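Local coordinates for piwi domain-containing protein (Vanderwaltozyma polyspora, PDB 5THE) that forms the C-terminal lobe of a budding yeast Argonaute, binds a short RNA and probably serves guide-directed selection and cleavage of target RNA, at residues 2-6 with 355-360; 335-339 with 379-384. All blocks are in the same frame, centred on the assembly; numbering follows the deposited sequence.

Interaction 1. Residues 2-6 with 355-360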
loop_
_atom_site.group_PDB
_atom_site.type_symbol
_atom_site.label_atom_id
_atom_site.label_comp_id
_atom_site.label_asym_id
_atom_site.label_seq_id
_atom_site.Cartn_x
_atom_site.Cartn_y
_atom_site.Cartn_z
ATOM N N ILE A 2 -26.357 16.496 -7.049
ATOM C CA ILE A 2 -25.360 16.300 -5.998
ATOM C C ILE A 2 -25.354 14.820 -5.623
ATOM O O ILE A 2 -26.418 14.212 -5.466
ATOM C CB ILE A 2 -25.635 17.201 -4.774
ATOM C CG1 ILE A 2 -24.538 17.056 -3.719
ATOM C CG2 ILE A 2 -27.002 16.918 -4.174
ATOM C CD1 ILE A 2 -24.816 17.866 -2.443
ATOM N N TYR A 3 -24.156 14.226 -5.535
ATOM C CA TYR A 3 -23.967 12.824 -5.124
ATOM C C TYR A 3 -24.595 11.835 -6.101
ATOM O O TYR A 3 -25.054 10.765 -5.708
ATOM C CB TYR A 3 -24.486 12.561 -3.704
ATOM C CG TYR A 3 -23.799 13.434 -2.678
ATOM C CD1 TYR A 3 -22.413 13.593 -2.700
ATOM C CD2 TYR A 3 -24.534 14.141 -1.721
ATOM C CE1 TYR A 3 -21.774 14.406 -1.787
ATOM C CE2 TYR A 3 -23.903 14.961 -0.795
ATOM C CZ TYR A 3 -22.519 15.084 -0.841
ATOM O OH TYR A 3 -21.865 15.879 0.054
ATOM N N LYS A 4 -24.607 12.174 -7.376
ATOM C CA LYS A 4 -24.936 11.219 -8.422
ATOM C C LYS A 4 -23.643 10.649 -8.988
ATOM O O LYS A 4 -22.609 11.320 -8.991
ATOM C CB LYS A 4 -25.754 11.885 -9.530
ATOM C CG LYS A 4 -26.985 12.597 -9.008
ATOM C CD LYS A 4 -27.861 11.652 -8.197
ATOM C CE LYS A 4 -29.024 12.377 -7.536
ATOM N NZ LYS A 4 -29.850 11.434 -6.730
ATOM N N VAL A 5 -23.707 9.401 -9.462
ATOM C CA VAL A 5 -22.537 8.799 -10.090
ATOM C C VAL A 5 -22.160 9.602 -11.326
ATOM O O VAL A 5 -23.012 9.929 -12.161
ATOM C CB VAL A 5 -22.797 7.323 -10.428
ATOM C CG1 VAL A 5 -21.603 6.731 -11.166
ATOM C CG2 VAL A 5 -23.078 6.545 -9.164
ATOM N N GLU A 6 -20.878 9.944 -11.422
ATOM C CA GLU A 6 -20.342 10.714 -12.538
ATOM C C GLU A 6 -20.611 10.013 -13.866
ATOM O O GLU A 6 -20.486 8.790 -13.979
ATOM C CB GLU A 6 -18.825 10.885 -12.340
ATOM C CG GLU A 6 -18.175 12.022 -13.102
ATOM C CD GLU A 6 -18.558 13.390 -12.542
ATOM O OE1 GLU A 6 -18.911 13.490 -11.333
ATOM O OE2 GLU A 6 -18.519 14.364 -13.317
ATOM N N VAL A 355 -21.018 6.802 -3.712
ATOM C CA VAL A 355 -21.115 8.254 -3.838
ATOM C C VAL A 355 -22.093 8.812 -2.807
ATOM O O VAL A 355 -21.759 9.723 -2.042
ATOM C CB VAL A 355 -21.497 8.649 -5.272
ATOM C CG1 VAL A 355 -21.516 10.160 -5.409
ATOM C CG2 VAL A 355 -20.488 8.056 -6.262
ATOM N N LYS A 356 -23.301 8.239 -2.737
ATOM C CA LYS A 356 -24.348 8.831 -1.905
ATOM C C LYS A 356 -24.011 8.739 -0.424
ATOM O O LYS A 356 -24.468 9.575 0.364
ATOM C CB LYS A 356 -25.699 8.158 -2.176
ATOM C CG LYS A 356 -26.440 8.706 -3.382
ATOM C CD LYS A 356 -27.687 7.886 -3.693
ATOM C CE LYS A 356 -28.614 8.611 -4.674
ATOM N NZ LYS A 356 -27.998 8.849 -6.012
ATOM N N ILE A 357 -23.221 7.745 -0.024
ATOM C CA ILE A 357 -22.891 7.528 1.377
ATOM C C ILE A 357 -21.464 7.942 1.679
ATOM O O ILE A 357 -21.224 8.769 2.562
ATOM C CB ILE A 357 -23.142 6.063 1.797
ATOM C CG1 ILE A 357 -24.588 5.652 1.507
ATOM C CG2 ILE A 357 -22.777 5.887 3.286
ATOM C CD1 ILE A 357 -25.595 6.535 2.197
ATOM N N GLU A 358 -20.493 7.342 0.988
ATOM C CA GLU A 358 -19.094 7.524 1.359
ATOM C C GLU A 358 -18.565 8.887 0.927
ATOM O O GLU A 358 -17.948 9.591 1.727
ATOM C CB GLU A 358 -18.238 6.396 0.770
ATOM C CG GLU A 358 -18.566 5.021 1.323
ATOM C CD GLU A 358 -17.716 3.904 0.711
ATOM O OE1 GLU A 358 -18.127 2.726 0.810
ATOM O OE2 GLU A 358 -16.637 4.199 0.133
ATOM N N VAL A 359 -18.799 9.296 -0.325
ATOM C CA VAL A 359 -18.328 10.622 -0.732
ATOM C C VAL A 359 -19.015 11.705 0.100
ATOM O O VAL A 359 -18.364 12.632 0.602
ATOM C CB VAL A 359 -18.530 10.848 -2.245
ATOM C CG1 VAL A 359 -18.149 12.285 -2.623
ATOM C CG2 VAL A 359 -17.710 9.860 -3.054
ATOM N N LYS A 360 -20.335 11.584 0.293
ATOM C CA LYS A 360 -21.055 12.505 1.174
ATOM C C LYS A 360 -20.484 12.488 2.586
ATOM O O LYS A 360 -20.356 13.538 3.226
ATOM C CB LYS A 360 -22.544 12.151 1.215
ATOM C CG LYS A 360 -23.361 13.018 2.189
ATOM C CD LYS A 360 -24.824 12.561 2.271
ATOM C CE LYS A 360 -25.502 13.149 3.506
ATOM N NZ LYS A 360 -26.982 13.117 3.438
HETATM O O HOH W 1 -25.383 8.212 -6.480
#
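A segment without helix or strand can pack on a folded domain largely through one well-placed aromatic residue, as Y3 does here near the start of this fragment. It gives up more surface than any other residue of the contact. Its backbone takes left-handed angles (phi 64°, psi 33°), interrupting the extended course of its neighbours, and its CA-to-CB bond points at the helix. The ring lies along the helix surface with K360 CB over one face, 3.7 Å from the ring centroid and 16° off the ring normal, a CH-pi contact. K360 then leads its amino group away, to a weak, long ion pair with E364. Further in, V355 meets the same residue, with CG1 3.6 Å from Y3 C and 4.2 Å from Y3 CB, while V355 CG2 lies 4.2 Å from V5 CG2. The helix belongs to the RNase H-like fold of the Piwi domain: it is the connection of a beta-alpha-beta crossover, packed over the central sheet, and V355 and V359 also touch Y458 of strand 452-459. The N-terminal loop reaches that strand as well, through backbone hydrogen bonding of E6 with L457. K356 supplies the polar part of the contact. No direct hydrogen bond links the two segments; instead one water donates to Y3 O and accepts from K356 NZ, both at 2.7 Å, while the aliphatic K356 CG lies 3.4 Å from Y3 O. K4 NZ comes within 3.3 Å of K356 NZ, two like charges close together, with no hydrogen bond between them.

Interaction 2. Residues 335-339 with 379-384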
loop_
_atom_site.group_PDB
_atom_site.type_symbol
_atom_site.label_atom_id
_atom_site.label_comp_id
_atom_site.label_asym_id
_atom_site.label_seq_id
_atom_site.Cartn_x
_atom_site.Cartn_y
_atom_site.Cartn_z
ATOM N N LEU A 335 -4.652 22.938 5.281
ATOM C CA LEU A 335 -5.412 21.761 4.890
ATOM C C LEU A 335 -5.340 21.591 3.378
ATOM O O LEU A 335 -5.069 22.550 2.657
ATOM C CB LEU A 335 -6.863 21.909 5.316
ATOM C CG LEU A 335 -7.068 22.116 6.815
ATOM C CD1 LEU A 335 -8.537 22.324 7.135
ATOM C CD2 LEU A 335 -6.421 20.960 7.569
ATOM N N PRO A 336 -5.557 20.382 2.864
ATOM C CA PRO A 336 -5.532 20.204 1.413
ATOM C C PRO A 336 -6.683 20.944 0.751
ATOM O O PRO A 336 -7.745 21.165 1.344
ATOM C CB PRO A 336 -5.656 18.686 1.224
ATOM C CG PRO A 336 -6.235 18.174 2.498
ATOM C CD PRO A 336 -5.792 19.116 3.583
ATOM N N THR A 337 -6.444 21.365 -0.483
ATOM C CA THR A 337 -7.476 22.036 -1.247
ATOM C C THR A 337 -8.121 21.132 -2.287
ATOM O O THR A 337 -9.092 21.552 -2.923
ATOM C CB THR A 337 -6.912 23.301 -1.917
ATOM O OG1 THR A 337 -5.839 22.947 -2.800
ATOM C CG2 THR A 337 -6.391 24.276 -0.850
ATOM N N LYS A 338 -7.616 19.908 -2.462
ATOM C CA LYS A 338 -8.230 18.895 -3.313
ATOM C C LYS A 338 -8.045 17.542 -2.648
ATOM O O LYS A 338 -7.004 17.277 -2.041
ATOM C CB LYS A 338 -7.610 18.837 -4.725
ATOM C CG LYS A 338 -7.820 20.072 -5.598
ATOM C CD LYS A 338 -7.232 19.824 -6.987
ATOM C CE LYS A 338 -7.366 21.049 -7.884
ATOM N NZ LYS A 338 -8.790 21.419 -8.050
ATOM N N ILE A 339 -9.051 16.679 -2.786
ATOM C CA ILE A 339 -9.011 15.329 -2.233
ATOM C C ILE A 339 -9.266 14.334 -3.359
ATOM O O ILE A 339 -10.200 14.504 -4.153
ATOM C CB ILE A 339 -10.039 15.155 -1.096
ATOM C CG1 ILE A 339 -9.753 16.153 0.031
ATOM C CG2 ILE A 339 -10.036 13.758 -0.556
ATOM C CD1 ILE A 339 -10.770 16.076 1.170
ATOM N N TYR A 379 -14.579 24.876 5.406
ATOM C CA TYR A 379 -13.690 23.952 4.703
ATOM C C TYR A 379 -14.522 23.006 3.848
ATOM O O TYR A 379 -15.237 22.147 4.376
ATOM C CB TYR A 379 -12.821 23.172 5.688
ATOM C CG TYR A 379 -11.812 22.290 5.016
ATOM C CD1 TYR A 379 -10.852 22.829 4.168
ATOM C CD2 TYR A 379 -11.802 20.917 5.241
ATOM C CE1 TYR A 379 -9.924 22.027 3.539
ATOM C CE2 TYR A 379 -10.862 20.103 4.627
ATOM C CZ TYR A 379 -9.923 20.669 3.779
ATOM O OH TYR A 379 -8.992 19.861 3.154
ATOM N N ASP A 380 -14.414 23.156 2.533
ATOM C CA ASP A 380 -15.202 22.375 1.580
ATOM C C ASP A 380 -14.345 22.052 0.358
ATOM O O ASP A 380 -14.580 22.570 -0.734
ATOM C CB ASP A 380 -16.471 23.144 1.196
ATOM C CG ASP A 380 -17.354 22.380 0.227
ATOM O OD1 ASP A 380 -17.306 21.129 0.221
ATOM O OD2 ASP A 380 -18.089 23.047 -0.539
ATOM N N PRO A 381 -13.346 21.184 0.506
ATOM C CA PRO A 381 -12.440 20.895 -0.625
ATOM C C PRO A 381 -13.109 20.000 -1.655
ATOM O O PRO A 381 -13.842 19.066 -1.298
ATOM C CB PRO A 381 -11.252 20.183 0.045
ATOM C CG PRO A 381 -11.853 19.530 1.279
ATOM C CD PRO A 381 -12.977 20.443 1.732
ATOM N N PRO A 382 -12.868 20.233 -2.945
ATOM C CA PRO A 382 -13.462 19.361 -3.976
ATOM C C PRO A 382 -12.876 17.952 -3.955
ATOM O O PRO A 382 -11.672 17.751 -3.778
ATOM C CB PRO A 382 -13.125 20.083 -5.287
ATOM C CG PRO A 382 -11.900 20.939 -4.963
ATOM C CD PRO A 382 -12.065 21.327 -3.522
ATOM N N VAL A 383 -13.740 16.973 -4.177
ATOM C CA VAL A 383 -13.385 15.565 -4.075
ATOM C C VAL A 383 -13.485 14.909 -5.450
ATOM O O VAL A 383 -14.414 15.179 -6.219
ATOM C CB VAL A 383 -14.298 14.859 -3.057
ATOM C CG1 VAL A 383 -13.992 13.370 -2.994
ATOM C CG2 VAL A 383 -14.154 15.515 -1.672
ATOM N N THR A 384 -12.524 14.047 -5.762
ATOM C CA THR A 384 -12.653 13.117 -6.878
ATOM C C THR A 384 -12.648 11.718 -6.284
ATOM O O THR A 384 -11.793 11.404 -5.450
ATOM C CB THR A 384 -11.514 13.270 -7.896
ATOM O OG1 THR A 384 -11.551 14.576 -8.489
ATOM C CG2 THR A 384 -11.656 12.205 -9.009
#
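I339 lies at the centre of the apolar part, its CD1 3.6 Å from P381 CG and its CB 4.2 Å from V383 CG2. I339 and V383 project from the same face of the sheet, the face on which I339 touches M320 of helix 320-329 and V383 touches K363 of helix 351-373. A second apolar group sits before the strands: L335 CD1 stands almost squarely over the Y379 ring, 3.7 Å from its centroid, in a CH-pi contact. The ring's far end is polar, and Y379 OH donates a 2.6 Å hydrogen bond to P336 O. Where the strands begin, I339 bonds both sides of V383, as parallel pairing requires: I339 N to P382 O at 3.0 Å and T384 N to I339 O at 2.9 Å. This starts the pairing of strands 339-344 and 383-389 in the RNase H-like Piwi sheet. The polar side chains find their partners elsewhere: T337 OG1 on D259, K338 NZ on N461 and T384 OG1 on D459. Lacking an amide hydrogen, P336 and P382 can offer only their carbonyls, so the parallel pairing opens with the carbonyl of P382 and is continued by the amide of T384.

Overall arrangement
From the start of the fragment the chain first passes through 2-6, runs on through most of the lobe, and reaches 335-339, the entry to strand 339-344. Helix 351-373 follows, carrying 355-360, and 379-384 then leads into strand 383-389. Interaction 1 closes a loop of 348 residues, interaction 2 one of only 39, and because their segments alternate the two loops cross. The short loop is a local crossover within the Piwi sheet; the long one ties the start of the fragment to that crossover's own helix. Their centres are 15 Å apart, with nearest atoms about 4 Å apart but not touching, and each contact's nearest atom lies about 22 Å from the bound RNA.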